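Local coordinates for phist (Plasmodium falciparum, PDB 4JLE), which binds the virulence factor PfEMP1, probably through this PHIST domain and the ATS domain of its partner, and comigrates with it to knobs on the infected red cell, at residues 17-20 / 21-25; 135-138 / 139-143; 145-148 / 149-153. All blocks are in the same frame, centred on the assembly; numbering follows the deposited sequence. Where two conformers were deposited one is given.

The three contacts illustrate how residues close in sequence can cap one helix and shape the surface of another. Contact 1 comes first, at the start of the short helix 21-28, and is a surface cap that leans on helix 37-72. Contacts 2 and 3 follow in series on the long helix 117-163, their centres about 15 Å apart, and both face the second subunit. Contact 1 is about 38 Å from contact 2 and about 46 Å from contact 3 between centres, and touches neither. A helix cap thus lies on one side of the chain's centre, while on the other side successive turns of helix 117-163 touch the second subunit.

Contact 1 of 3, residues 17-20 / 21-25; sequences KKYT and AEEIN. With ACT (acetate ion), chain H.
T20 and E23 form a capping box at the start of helix 21-28, where the loop after helix 7-14 turns into regular helix. This local motif pairs two reciprocal bonds. T20, the N-cap residue, takes the backbone N of E23 on its hydroxyl OG1 at 3.0 Å. E23 returns its carboxylate to the backbone N of T20, which lies 3.2 Å from OE1 and almost in line with the C-O bond of the carboxylate. The two side chains cross at about a right angle. With CG anti to the backbone N (chi1 172°) and an extended chain beyond it, E23 reaches back past the cap to the loop. Its other oxygen, OE2, is joined to the carbonyl O of K18 through a water that donates to both. Both carboxylate oxygens are therefore engaged, which should restrict the rotation of the group.

Next to the cap, I24 brings CD1 to CB of Y19, 4.0 Å apart, and both residues lean on helix 37-72, Y19 on I42 and S45, I24 on Y46. The loop itself is tied by K17, whose NZ meets a lone pair of Y19 O in the carbonyl plane. An acetate ion, probably from the crystallisation liquor, occupies the turn. Its OXT accepts from the backbone N of Y19 at 3.2 Å. The bond from the backbone N of K18 to the same OXT is shorter, 2.8 Å, and nearly straight.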
loop_
_atom_site.group_PDB
_atom_site.type_symbol
_atom_site.label_atom_id
_atom_site.label_comp_id
_atom_site.label_asym_id
_atom_site.label_seq_id
_atom_site.Cartn_x
_atom_site.Cartn_y
_atom_site.Cartn_z
ATOM N N LYS B 17 8.738 -22.765 -2.887
ATOM C CA LYS B 17 9.177 -22.614 -1.480
ATOM C C LYS B 17 10.713 -22.436 -1.345
ATOM O O LYS B 17 11.480 -23.223 -1.885
ATOM C CB LYS B 17 8.708 -23.798 -0.617
ATOM C CG LYS B 17 8.390 -23.381 0.804
ATOM C CD LYS B 17 8.322 -24.567 1.767
ATOM C CE LYS B 17 7.176 -24.459 2.763
ATOM N NZ LYS B 17 7.285 -23.280 3.679
ATOM N N LYS B 18 11.125 -21.345 -0.677
ATOM C CA LYS B 18 12.510 -20.920 -0.398
ATOM C C LYS B 18 12.841 -21.070 1.078
ATOM O O LYS B 18 14.014 -21.193 1.435
ATOM C CB LYS B 18 12.698 -19.435 -0.790
ATOM C CG LYS B 18 12.975 -19.184 -2.263
ATOM C CD LYS B 18 12.803 -17.722 -2.612
ATOM C CE LYS B 18 13.937 -17.224 -3.470
ATOM N NZ LYS B 18 13.648 -15.871 -4.019
ATOM N N TYR B 19 11.811 -20.976 1.944
ATOM C CA TYR B 19 11.965 -21.047 3.404
ATOM C C TYR B 19 10.919 -21.915 4.029
ATOM O O TYR B 19 9.801 -21.971 3.535
ATOM C CB TYR B 19 11.864 -19.650 4.075
ATOM C CG TYR B 19 12.161 -18.473 3.177
ATOM C CD1 TYR B 19 13.468 -18.077 2.930
ATOM C CD2 TYR B 19 11.131 -17.745 2.586
ATOM C CE1 TYR B 19 13.751 -17.003 2.088
ATOM C CE2 TYR B 19 11.400 -16.663 1.745
ATOM C CZ TYR B 19 12.716 -16.306 1.488
ATOM O OH TYR B 19 13.024 -15.270 0.638
ATOM N N THR B 20 11.252 -22.533 5.161
ATOM C CA THR B 20 10.321 -23.311 5.979
ATOM C C THR B 20 10.173 -22.569 7.324
ATOM O O THR B 20 10.977 -21.676 7.604
ATOM C CB THR B 20 10.800 -24.759 6.130
ATOM O OG1 THR B 20 11.842 -24.821 7.102
ATOM C CG2 THR B 20 11.270 -25.361 4.817
ATOM N N ALA B 21 9.173 -22.927 8.156
ATOM C CA ALA B 21 9.016 -22.298 9.473
ATOM C C ALA B 21 10.107 -22.797 10.433
ATOM O O ALA B 21 10.642 -22.010 11.229
ATOM C CB ALA B 21 7.641 -22.596 10.041
ATOM N N GLU B 22 10.461 -24.101 10.296
ATOM C CA GLU B 22 11.462 -24.819 11.075
ATOM C C GLU B 22 12.839 -24.198 10.869
ATOM O O GLU B 22 13.525 -23.954 11.855
ATOM C CB GLU B 22 11.473 -26.311 10.693
ATOM C CG GLU B 22 11.848 -27.254 11.825
ATOM C CD GLU B 22 11.343 -28.667 11.613
ATOM O OE1 GLU B 22 12.106 -29.491 11.058
ATOM O OE2 GLU B 22 10.168 -28.938 11.961
ATOM N N GLU B 23 13.218 -23.904 9.601
ATOM C CA GLU B 23 14.461 -23.230 9.201
ATOM C C GLU B 23 14.590 -21.863 9.890
ATOM O O GLU B 23 15.643 -21.540 10.437
ATOM C CB GLU B 23 14.457 -23.028 7.666
ATOM C CG GLU B 23 15.593 -22.170 7.110
ATOM C CD GLU B 23 15.455 -21.696 5.677
ATOM O OE1 GLU B 23 14.344 -21.778 5.106
ATOM O OE2 GLU B 23 16.450 -21.150 5.155
ATOM N N ILE B 24 13.496 -21.069 9.845
ATOM C CA ILE B 24 13.402 -19.715 10.413
ATOM C C ILE B 24 13.508 -19.781 11.936
ATOM O O ILE B 24 14.273 -19.000 12.507
ATOM C CB ILE B 24 12.119 -18.933 9.925
ATOM C CG1 ILE B 24 12.024 -18.857 8.384
ATOM C CG2 ILE B 24 12.004 -17.539 10.545
ATOM C CD1 ILE B 24 13.174 -18.257 7.619
ATOM N N ASN B 25 12.783 -20.710 12.588
ATOM C CA ASN B 25 12.867 -20.841 14.051
ATOM C C ASN B 25 14.293 -21.277 14.472
ATOM O O ASN B 25 14.857 -20.708 15.398
ATOM C CB ASN B 25 11.799 -21.805 14.590
ATOM C CG ASN B 25 10.393 -21.220 14.515
ATOM O OD1 ASN B 25 10.192 -19.995 14.548
ATOM N ND2 ASN B 25 9.383 -22.085 14.403
HETATM C C ACT H . 8.662 -19.150 -0.377
HETATM O O ACT H . 7.610 -19.613 -0.873
HETATM O OXT ACT H . 9.270 -19.685 0.585
HETATM C CH3 ACT H . 9.236 -17.846 -1.000
HETATM O O HOH W 1 16.207 -20.233 2.619
#

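Contact 2 of 3, residues 135-138 / 139-143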
loop_
_atom_site.group_PDB
_atom_site.type_symbol
_atom_site.label_atom_id
_atom_site.label_comp_id
_atom_site.label_asym_id
_atom_site.label_seq_id
_atom_site.Cartn_x
_atom_site.Cartn_y
_atom_site.Cartn_z
ATOM N N ARG B 135 6.408 7.128 -12.088
ATOM C CA ARG B 135 5.499 8.184 -12.529
ATOM C C ARG B 135 5.256 8.185 -14.055
ATOM O O ARG B 135 4.105 8.328 -14.485
ATOM C CB ARG B 135 6.007 9.538 -12.046
ATOM C CG ARG B 135 5.614 9.812 -10.587
ATOM C CD ARG B 135 5.789 11.277 -10.195
ATOM N NE ARG B 135 7.188 11.704 -10.294
ATOM C CZ ARG B 135 8.069 11.585 -9.305
ATOM N NH1 ARG B 135 7.694 11.106 -8.125
ATOM N NH2 ARG B 135 9.328 11.961 -9.484
ATOM N N LYS B 136 6.320 7.984 -14.867
ATOM C CA LYS B 136 6.223 7.892 -16.326
ATOM C C LYS B 136 5.310 6.719 -16.729
ATOM O O LYS B 136 4.396 6.899 -17.521
ATOM C CB LYS B 136 7.611 7.693 -16.959
ATOM C CG LYS B 136 8.369 8.961 -17.301
ATOM C CD LYS B 136 9.826 8.650 -17.610
ATOM C CE LYS B 136 10.735 9.850 -17.517
ATOM N NZ LYS B 136 12.157 9.437 -17.335
ATOM N N SER B 137 5.577 5.523 -16.179
ATOM C CA SER B 137 4.829 4.297 -16.408
ATOM C C SER B 137 3.317 4.463 -16.054
ATOM O O SER B 137 2.457 4.120 -16.875
ATOM C CB SER B 137 5.453 3.154 -15.604
ATOM O OG SER B 137 4.613 2.008 -15.552
ATOM N N MET B 138 3.025 5.015 -14.846
ATOM C CA MET B 138 1.698 5.298 -14.282
ATOM C C MET B 138 0.895 6.212 -15.217
ATOM O O MET B 138 -0.309 5.999 -15.414
ATOM C CB MET B 138 1.882 5.968 -12.896
ATOM C CG MET B 138 0.603 6.452 -12.237
ATOM S SD MET B 138 0.911 7.495 -10.789
ATOM C CE MET B 138 -0.311 8.722 -11.037
ATOM N N PHE B 139 1.567 7.225 -15.793
ATOM C CA PHE B 139 0.946 8.180 -16.697
ATOM C C PHE B 139 0.421 7.433 -17.934
ATOM O O PHE B 139 -0.769 7.512 -18.263
ATOM C CB PHE B 139 1.937 9.290 -17.115
ATOM C CG PHE B 139 1.294 10.328 -18.019
ATOM C CD1 PHE B 139 0.339 11.198 -17.528
ATOM C CD2 PHE B 139 1.608 10.395 -19.377
ATOM C CE1 PHE B 139 -0.263 12.139 -18.353
ATOM C CE2 PHE B 139 0.985 11.333 -20.215
ATOM C CZ PHE B 139 0.060 12.194 -19.696
ATOM N N ASP B 140 1.308 6.675 -18.565
ATOM C CA ASP B 140 1.052 5.907 -19.792
ATOM C C ASP B 140 -0.002 4.824 -19.586
ATOM O O ASP B 140 -0.942 4.734 -20.365
ATOM C CB ASP B 140 2.376 5.270 -20.243
ATOM C CG ASP B 140 3.454 6.193 -20.801
ATOM O OD1 ASP B 140 3.122 7.328 -21.217
ATOM O OD2 ASP B 140 4.616 5.746 -20.898
ATOM N N VAL B 141 0.130 4.046 -18.499
ATOM C CA VAL B 141 -0.801 2.972 -18.168
ATOM C C VAL B 141 -2.232 3.508 -17.924
ATOM O O VAL B 141 -3.156 3.057 -18.593
ATOM C CB VAL B 141 -0.298 2.138 -16.966
ATOM C CG1 VAL B 141 -1.434 1.317 -16.350
ATOM C CG2 VAL B 141 0.851 1.230 -17.375
ATOM N N TRP B 142 -2.403 4.441 -16.975
ATOM C CA TRP B 142 -3.707 4.941 -16.572
ATOM C C TRP B 142 -4.310 5.860 -17.601
ATOM O O TRP B 142 -5.535 5.824 -17.768
ATOM C CB TRP B 142 -3.617 5.549 -15.182
ATOM C CG TRP B 142 -3.270 4.442 -14.232
ATOM C CD1 TRP B 142 -2.019 3.963 -13.946
ATOM C CD2 TRP B 142 -4.189 3.495 -13.699
ATOM N NE1 TRP B 142 -2.111 2.811 -13.200
ATOM C CE2 TRP B 142 -3.436 2.493 -13.048
ATOM C CE3 TRP B 142 -5.591 3.410 -13.681
ATOM C CZ2 TRP B 142 -4.037 1.428 -12.382
ATOM C CZ3 TRP B 142 -6.183 2.375 -12.983
ATOM C CH2 TRP B 142 -5.413 1.376 -12.389
ATOM N N LYS B 143 -3.483 6.575 -18.393
ATOM C CA LYS B 143 -4.033 7.398 -19.470
ATOM C C LYS B 143 -4.739 6.486 -20.466
ATOM O O LYS B 143 -5.837 6.786 -20.905
ATOM C CB LYS B 143 -2.926 8.208 -20.146
ATOM C CG LYS B 143 -3.407 9.394 -20.947
ATOM C CD LYS B 143 -2.258 10.046 -21.706
ATOM C CE LYS B 143 -2.630 10.291 -23.150
ATOM N NZ LYS B 143 -1.725 11.265 -23.798
#
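The indole edge of W142 against the carbonyl O of M138, one turn back on helix 117-163, is the tightly packed part of this local contact. CD1 of W142 stands 3.0 Å from that oxygen, near the ring plane, so that the backbone oxygen lies against the rim of the indole and not over a face. The same oxygen accepts from the backbone N of W142, also at 3.0 Å. Further out, in the conformer given, CG of M138 comes to 4.0 Å from CD1 of W142; M138 was modelled in two conformers, so this contact carries less weight. The first torsion of W142, with CG anti to the carbonyl carbon (chi1 -64°), turns the ring back along the helix toward M138. One face of the indole is covered within the same turn by CG1 of V141, 3.5 Å above the plane and offset toward the rim.

V141 bridges to the looser side, for its CG2 lies close to S137 O, the oxygen to which V141 N gives a bond of 2.8 Å. S137, K136 and D140 make up the exposed side. K136 and D140 are joined by a longer backbone bond, D140 N to K136 O at 3.3 Å, and the D140 carboxylate lies near that oxygen without a bond to it.

The packed side is completed by the second subunit. M138 rests on F55 and F139 on I62 of that subunit, while R135 makes a salt bridge through NH1 with its E51 and K143 a cation-pi contact with its F65. W142 packs against E90, also of the second subunit, placing this turn of helix 117-163 against helices 37-72 and 77-110 of its partner.

Contact 3 of 3, residues 145-148 / 149-153; sequences KLAS and EFREH
Side chains four residues apart in an alpha-helix meet along one face of helix 117-163, where L146 and F150 form an i to i+4 pair turned toward the second subunit. The apolar contact comes first: the leucine runs alongside the phenylalanine in the same direction, CD2 of L146 meeting CE1 of F150 at 3.8 Å. F150 has CG anti to the carbonyl carbon (chi1 -83°), which lays the ring edge along the preceding turn, with CD1 3.1 Å from L146 O near the ring plane. This pair is a buried patch: both residues pack on I66 of the second subunit, and F150 also meets Y79 of that subunit edge-to-face.

Backbone bonds supply the polar frame, with F150 N to L146 O at 2.9 Å and R151 N to A147 O at 2.8 Å among them.

Charged side chains make the remaining contacts. E149 runs beside L146, its OE1 3.7 Å from CD2 of L146, while its OE2 makes a weak, long ion pair with K83 of the second subunit. K145 NZ remains 5.9 Å from OE2 of E149, so any attraction between them is at a distance. R151, bent at its second and third torsions, folds back over the preceding turn: A147 O lies over one face of its guanidinium, offset toward the rim, and NH2 of R151 comes to 3.6 Å from CB of A147.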
loop_
_atom_site.group_PDB
_atom_site.type_symbol
_atom_site.label_atom_id
_atom_site.label_comp_id
_atom_site.label_asym_id
_atom_site.label_seq_id
_atom_site.Cartn_x
_atom_site.Cartn_y
_atom_site.Cartn_z
ATOM N N LYS B 145 -5.833 3.191 -19.846
ATOM C CA LYS B 145 -6.916 2.467 -19.194
ATOM C C LYS B 145 -8.192 3.319 -19.180
ATOM O O LYS B 145 -9.248 2.848 -19.607
ATOM C CB LYS B 145 -6.539 2.037 -17.770
ATOM C CG LYS B 145 -7.548 1.043 -17.198
ATOM C CD LYS B 145 -7.146 0.504 -15.830
ATOM C CE LYS B 145 -8.304 0.074 -14.949
ATOM N NZ LYS B 145 -9.118 -0.989 -15.575
ATOM N N LEU B 146 -8.083 4.575 -18.733
ATOM C CA LEU B 146 -9.226 5.482 -18.633
ATOM C C LEU B 146 -9.682 5.984 -19.977
ATOM O O LEU B 146 -10.892 6.127 -20.176
ATOM C CB LEU B 146 -8.897 6.633 -17.701
ATOM C CG LEU B 146 -8.742 6.251 -16.220
ATOM C CD1 LEU B 146 -7.965 7.306 -15.466
ATOM C CD2 LEU B 146 -10.099 6.082 -15.553
ATOM N N ALA B 147 -8.760 6.192 -20.934
ATOM C CA ALA B 147 -9.172 6.640 -22.268
ATOM C C ALA B 147 -10.072 5.623 -22.931
ATOM O O ALA B 147 -11.125 5.995 -23.433
ATOM C CB ALA B 147 -7.964 6.930 -23.148
ATOM N N SER B 148 -9.691 4.339 -22.895
ATOM C CA SER B 148 -10.471 3.266 -23.519
ATOM C C SER B 148 -11.823 3.108 -22.840
ATOM O O SER B 148 -12.826 3.019 -23.527
ATOM C CB SER B 148 -9.702 1.950 -23.510
ATOM O OG SER B 148 -9.200 1.698 -22.211
ATOM N N GLU B 149 -11.847 3.148 -21.507
ATOM C CA GLU B 149 -13.047 3.017 -20.691
ATOM C C GLU B 149 -14.045 4.191 -20.959
ATOM O O GLU B 149 -15.247 3.960 -21.129
ATOM C CB GLU B 149 -12.644 2.938 -19.196
ATOM C CG GLU B 149 -13.819 2.734 -18.254
ATOM C CD GLU B 149 -13.592 2.920 -16.770
ATOM O OE1 GLU B 149 -12.995 3.945 -16.369
ATOM O OE2 GLU B 149 -14.151 2.108 -15.999
ATOM N N PHE B 150 -13.537 5.423 -21.023
ATOM C CA PHE B 150 -14.367 6.601 -21.271
ATOM C C PHE B 150 -14.822 6.692 -22.717
ATOM O O PHE B 150 -15.996 7.005 -22.961
ATOM C CB PHE B 150 -13.620 7.866 -20.851
ATOM C CG PHE B 150 -13.748 8.141 -19.362
ATOM C CD1 PHE B 150 -13.082 7.347 -18.425
ATOM C CD2 PHE B 150 -14.534 9.189 -18.899
ATOM C CE1 PHE B 150 -13.204 7.596 -17.059
ATOM C CE2 PHE B 150 -14.650 9.446 -17.528
ATOM C CZ PHE B 150 -13.991 8.647 -16.615
ATOM N N ARG B 151 -13.921 6.396 -23.681
ATOM C CA ARG B 151 -14.230 6.439 -25.122
ATOM C C ARG B 151 -15.320 5.416 -25.435
ATOM O O ARG B 151 -16.272 5.748 -26.138
ATOM C CB ARG B 151 -12.949 6.196 -25.944
ATOM C CG ARG B 151 -12.974 6.647 -27.394
ATOM C CD ARG B 151 -11.693 7.322 -27.874
ATOM N NE ARG B 151 -10.447 6.679 -27.439
ATOM C CZ ARG B 151 -9.361 7.352 -27.066
ATOM N NH1 ARG B 151 -9.370 8.680 -27.043
ATOM N NH2 ARG B 151 -8.268 6.703 -26.685
ATOM N N GLU B 152 -15.233 4.227 -24.832
ATOM C CA GLU B 152 -16.194 3.130 -25.007
ATOM C C GLU B 152 -17.554 3.503 -24.435
ATOM O O GLU B 152 -18.561 3.339 -25.118
ATOM C CB GLU B 152 -15.677 1.810 -24.371
ATOM C CG GLU B 152 -14.655 1.022 -25.191
ATOM C CD GLU B 152 -14.980 0.656 -26.636
ATOM O OE1 GLU B 152 -16.168 0.412 -26.949
ATOM O OE2 GLU B 152 -14.040 0.641 -27.462
ATOM N N HIS B 153 -17.580 4.037 -23.201
ATOM C CA HIS B 153 -18.810 4.464 -22.539
ATOM C C HIS B 153 -19.466 5.607 -23.318
ATOM O O HIS B 153 -20.690 5.647 -23.435
ATOM C CB HIS B 153 -18.520 4.874 -21.086
ATOM C CG HIS B 153 -19.751 5.227 -20.318
ATOM N ND1 HIS B 153 -20.546 4.252 -19.750
ATOM C CD2 HIS B 153 -20.306 6.440 -20.069
ATOM C CE1 HIS B 153 -21.547 4.897 -19.165
ATOM N NE2 HIS B 153 -21.445 6.213 -19.328
#